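SAM-dependent methyltransferase (Pyrococcus horikoshii, PDB 1WZN) binds S-adenosyl-L-homocysteine and probably transfers methyl groups from S-adenosylmethionine to a substrate that remains unidentified. Local coordinates at residues R43-L48 and A108-F113. Numbering follows the deposited sequence.
Sequences RRVLDL and AVTMFF. With SAH (S-adenosyl-L-homocysteine), chain F.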
ATOM      1  N   ARG A  43     -42.872  24.065  -1.473  1.00 21.10           N
ATOM      2  CA  ARG A  43     -42.654  25.389  -2.046  1.00 20.82           C
ATOM      3  C   ARG A  43     -41.596  26.182  -1.287  1.00 19.07           C
ATOM      4  O   ARG A  43     -40.711  26.777  -1.895  1.00 20.59           O
ATOM      5  CB  ARG A  43     -43.962  26.190  -2.036  1.00 24.22           C
ATOM      6  CG  ARG A  43     -45.061  25.633  -2.931  1.00 32.66           C
ATOM      7  CD  ARG A  43     -46.369  26.371  -2.678  1.00 38.95           C
ATOM      8  NE  ARG A  43     -47.451  25.916  -3.546  1.00 44.88           N
ATOM      9  CZ  ARG A  43     -47.505  26.138  -4.857  1.00 47.89           C
ATOM     10  NH1 ARG A  43     -46.533  26.812  -5.459  1.00 48.68           N
ATOM     11  NH2 ARG A  43     -48.536  25.694  -5.566  1.00 48.92           N
ATOM     12  N   ARG A  44     -41.698  26.193   0.041  1.00 17.55           N
ATOM     13  CA  ARG A  44     -40.773  26.938   0.893  1.00 17.41           C
ATOM     14  C   ARG A  44     -39.778  25.987   1.563  1.00 17.57           C
ATOM     15  O   ARG A  44     -40.165  25.054   2.274  1.00 16.57           O
ATOM     16  CB  ARG A  44     -41.569  27.729   1.941  1.00 18.19           C
ATOM     17  CG  ARG A  44     -40.763  28.740   2.767  1.00 19.68           C
ATOM     18  CD  ARG A  44     -41.730  29.643   3.542  1.00 25.98           C
ATOM     19  NE  ARG A  44     -41.160  30.272   4.738  1.00 32.60           N
ATOM     20  CZ  ARG A  44     -40.385  31.353   4.743  1.00 35.57           C
ATOM     21  NH1 ARG A  44     -40.057  31.955   3.606  1.00 36.83           N
ATOM     22  NH2 ARG A  44     -39.958  31.856   5.898  1.00 34.05           N
ATOM     23  N   VAL A  45     -38.496  26.247   1.331  1.00 17.58           N
ATOM     24  CA  VAL A  45     -37.415  25.404   1.845  1.00 16.43           C
ATOM     25  C   VAL A  45     -36.434  26.171   2.719  1.00 15.46           C
ATOM     26  O   VAL A  45     -36.061  27.290   2.399  1.00 13.75           O
ATOM     27  CB  VAL A  45     -36.609  24.801   0.674  1.00 17.44           C
ATOM     28  CG1 VAL A  45     -35.528  23.866   1.196  1.00 16.18           C
ATOM     29  CG2 VAL A  45     -37.544  24.063  -0.278  1.00 19.08           C
ATOM     30  N   LEU A  46     -36.022  25.552   3.822  1.00 14.10           N
ATOM     31  CA  LEU A  46     -35.043  26.140   4.729  1.00 13.40           C
ATOM     32  C   LEU A  46     -33.766  25.344   4.476  1.00 13.39           C
ATOM     33  O   LEU A  46     -33.749  24.133   4.693  1.00 13.85           O
ATOM     34  CB  LEU A  46     -35.464  25.955   6.193  1.00 12.86           C
ATOM     35  CG  LEU A  46     -34.417  26.322   7.257  1.00 12.90           C
ATOM     36  CD1 LEU A  46     -34.070  27.794   7.161  1.00 16.77           C
ATOM     37  CD2 LEU A  46     -34.951  26.001   8.650  1.00 16.95           C
ATOM     38  N   ASP A  47     -32.716  26.006   4.003  1.00 13.12           N
ATOM     39  CA  ASP A  47     -31.458  25.313   3.740  1.00 12.89           C
ATOM     40  C   ASP A  47     -30.467  25.670   4.853  1.00 13.10           C
ATOM     41  O   ASP A  47     -29.915  26.767   4.876  1.00 12.68           O
ATOM     42  CB  ASP A  47     -30.908  25.715   2.362  1.00 12.35           C
ATOM     43  CG  ASP A  47     -29.669  24.924   1.978  1.00 13.68           C
ATOM     44  OD1 ASP A  47     -29.588  23.741   2.378  1.00 13.23           O
ATOM     45  OD2 ASP A  47     -28.790  25.474   1.280  1.00 14.37           O
ATOM     46  N   LEU A  48     -30.263  24.729   5.776  1.00 13.12           N
ATOM     47  CA  LEU A  48     -29.383  24.913   6.932  1.00 12.47           C
ATOM     48  C   LEU A  48     -27.898  24.740   6.602  1.00 13.85           C
ATOM     49  O   LEU A  48     -27.528  23.824   5.874  1.00 14.46           O
ATOM     50  CB  LEU A  48     -29.789  23.922   8.034  1.00 13.80           C
ATOM     51  CG  LEU A  48     -31.251  24.005   8.525  1.00 13.79           C
ATOM     52  CD1 LEU A  48     -31.557  22.815   9.436  1.00 16.24           C
ATOM     53  CD2 LEU A  48     -31.480  25.302   9.282  1.00 15.05           C
ATOM     54  N   ALA A 108     -40.001  21.924   3.528  1.00 14.41           N
ATOM     55  CA  ALA A 108     -38.829  21.057   3.546  1.00 16.35           C
ATOM     56  C   ALA A 108     -37.657  21.779   4.184  1.00 15.97           C
ATOM     57  O   ALA A 108     -37.567  23.009   4.148  1.00 14.60           O
ATOM     58  CB  ALA A 108     -38.464  20.625   2.128  1.00 14.83           C
ATOM     59  N   VAL A 109     -36.763  20.999   4.777  1.00 15.60           N
ATOM     60  CA  VAL A 109     -35.567  21.539   5.403  1.00 13.84           C
ATOM     61  C   VAL A 109     -34.436  20.693   4.844  1.00 15.57           C
ATOM     62  O   VAL A 109     -34.548  19.468   4.792  1.00 15.08           O
ATOM     63  CB  VAL A 109     -35.598  21.375   6.935  1.00 14.45           C
ATOM     64  CG1 VAL A 109     -34.282  21.867   7.537  1.00 12.37           C
ATOM     65  CG2 VAL A 109     -36.774  22.164   7.527  1.00 15.48           C
ATOM     66  N   THR A 110     -33.363  21.343   4.411  1.00 15.03           N
ATOM     67  CA  THR A 110     -32.225  20.628   3.851  1.00 15.72           C
ATOM     68  C   THR A 110     -30.919  21.007   4.540  1.00 14.80           C
ATOM     69  O   THR A 110     -30.791  22.078   5.133  1.00 13.42           O
ATOM     70  CB  THR A 110     -32.053  20.928   2.336  1.00 13.92           C
ATOM     71  OG1 THR A 110     -31.899  22.342   2.143  1.00 16.13           O
ATOM     72  CG2 THR A 110     -33.263  20.449   1.542  1.00 15.53           C
ATOM     73  N   MET A 111     -29.958  20.096   4.473  1.00 16.62           N
ATOM     74  CA  MET A 111     -28.626  20.329   5.012  1.00 15.96           C
ATOM     75  C   MET A 111     -27.759  19.548   4.055  1.00 15.75           C
ATOM     76  O   MET A 111     -27.694  18.322   4.127  1.00 17.02           O
ATOM     77  CB  MET A 111     -28.469  19.793   6.430  1.00 16.74           C
ATOM     78  CG  MET A 111     -27.054  20.004   6.954  1.00 17.33           C
ATOM     79  SD  MET A 111     -26.894  19.754   8.725  1.00 20.07           S
ATOM     80  CE  MET A 111     -27.382  21.363   9.301  1.00 17.13           C
ATOM     81  N   PHE A 112     -27.100  20.271   3.158  1.00 14.42           N
ATOM     82  CA  PHE A 112     -26.285  19.659   2.119  1.00 15.24           C
ATOM     83  C   PHE A 112     -24.787  19.584   2.345  1.00 15.83           C
ATOM     84  O   PHE A 112     -24.178  20.457   2.968  1.00 16.10           O
ATOM     85  CB  PHE A 112     -26.517  20.387   0.786  1.00 17.00           C
ATOM     86  CG  PHE A 112     -27.914  20.253   0.242  1.00 17.88           C
ATOM     87  CD1 PHE A 112     -28.365  19.039  -0.273  1.00 18.93           C
ATOM     88  CD2 PHE A 112     -28.774  21.346   0.230  1.00 16.03           C
ATOM     89  CE1 PHE A 112     -29.655  18.916  -0.794  1.00 20.82           C
ATOM     90  CE2 PHE A 112     -30.063  21.235  -0.288  1.00 16.14           C
ATOM     91  CZ  PHE A 112     -30.506  20.021  -0.802  1.00 17.15           C
ATOM     92  N   PHE A 113     -24.213  18.512   1.810  1.00 16.29           N
ATOM     93  CA  PHE A 113     -22.779  18.268   1.825  1.00 16.49           C
ATOM     94  C   PHE A 113     -22.086  17.895   3.132  1.00 18.29           C
ATOM     95  O   PHE A 113     -21.181  18.595   3.601  1.00 16.68           O
ATOM     96  CB  PHE A 113     -22.060  19.453   1.159  1.00 17.30           C
ATOM     97  CG  PHE A 113     -20.678  19.122   0.641  1.00 20.40           C
ATOM     98  CD1 PHE A 113     -20.430  17.911  -0.004  1.00 22.33           C
ATOM     99  CD2 PHE A 113     -19.629  20.023   0.791  1.00 23.67           C
ATOM    100  CE1 PHE A 113     -19.154  17.604  -0.490  1.00 23.86           C
ATOM    101  CE2 PHE A 113     -18.349  19.724   0.307  1.00 26.70           C
ATOM    102  CZ  PHE A 113     -18.116  18.511  -0.332  1.00 24.68           C
TER
HETATM  103  N   SAH F1001     -24.469  23.502   2.247  1.00 16.53           N
HETATM  104  CA  SAH F1001     -23.254  24.123   1.566  1.00 16.95           C
HETATM  105  CB  SAH F1001     -22.012  24.257   2.404  1.00 18.90           C
HETATM  106  CG  SAH F1001     -21.316  23.037   2.986  1.00 17.92           C
HETATM  107  SD  SAH F1001     -19.914  23.689   4.002  1.00 17.57           S
HETATM  108  C   SAH F1001     -22.987  23.248   0.259  1.00 18.08           C
HETATM  109  O   SAH F1001     -23.724  22.279  -0.001  1.00 17.25           O
HETATM  110  OXT SAH F1001     -21.992  23.629  -0.476  1.00 20.54           O
HETATM  111  C5' SAH F1001     -20.448  23.488   5.658  1.00 16.16           C
HETATM  112  C4' SAH F1001     -21.194  24.805   6.194  1.00 15.87           C
HETATM  113  O4' SAH F1001     -21.513  24.458   7.546  1.00 17.24           O
HETATM  114  C3' SAH F1001     -20.343  26.048   6.315  1.00 17.57           C
HETATM  115  O3' SAH F1001     -20.863  27.093   5.491  1.00 16.94           O
HETATM  116  C2' SAH F1001     -20.374  26.354   7.869  1.00 15.43           C
HETATM  117  O2' SAH F1001     -20.299  27.746   8.150  1.00 18.24           O
HETATM  118  C1' SAH F1001     -21.676  25.700   8.295  1.00 15.89           C
HETATM  119  N9  SAH F1001     -21.833  25.397   9.594  1.00 17.41           N
HETATM  120  C8  SAH F1001     -21.117  24.592  10.470  1.00 17.36           C
HETATM  121  N7  SAH F1001     -21.579  24.536  11.676  1.00 17.55           N
HETATM  122  C5  SAH F1001     -22.725  25.378  11.650  1.00 17.74           C
HETATM  123  C6  SAH F1001     -23.666  25.725  12.676  1.00 17.62           C
HETATM  124  N6  SAH F1001     -23.601  25.266  13.934  1.00 17.64           N
HETATM  125  N1  SAH F1001     -24.669  26.583  12.275  1.00 15.44           N
HETATM  126  C2  SAH F1001     -24.771  27.073  11.005  1.00 17.18           C
HETATM  127  N3  SAH F1001     -23.886  26.761   9.994  1.00 16.44           N
HETATM  128  C4  SAH F1001     -22.894  25.915  10.386  1.00 16.93           C
HETATM  129  O   HOH W   1     -27.088  23.079   3.267  1.00 16.41           O
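Asp-47 and Thr-110 meet side chain to side chain across two neighbouring parallel strands, 44-48 and 106-111, at the centre of the Rossmann-like methyltransferase sheet. Thr-110 OG1 donates to Asp-47 OD1 at 2.7 Å, arriving from above the carboxylate plane. A chi1 of 58°, which sets OG1 between the backbone N and the carbonyl carbon, turns the hydroxyl to this acid. A water 2.7 Å from OD1 also lies within bonding distance of Leu-48 O and accepts from Phe-112 N, while OD2 is bonded to Thr-56. The Phe-112 ring crosses the carboxylate at about a right angle, their planes 59° apart, with CD2 3.3 Å from OD1. An alanine in place of Asp-47 would probably leave the Thr-110 and Thr-56 hydroxyls without their mate, and the water without one of its anchors. The opposite face is apolar: Leu-48 CD1 presses on Val-109 CG1 at 3.5 Å, closer than usual carbon contact, and Val-131 of helix 121-134 covers both, whereas Leu-46 sits more loosely against Val-109. Between the faces, Leu-46 O receives Thr-110 N at 2.8 Å, and Thr-110 O receives Leu-48 N. The pairing is looser at the partly exposed Arg-44, whose O takes only a weak bond from Ala-108 N (3.4 Å) and whose guanidinium turns away to Glu-65. At the other end Phe-112 O accepts from the SAH amino nitrogen at 3.1 Å. The water beside the buried Asp-47 carboxylate is thus likely to fix Phe-112 N, and with it the carbonyl that holds the ligand's amine.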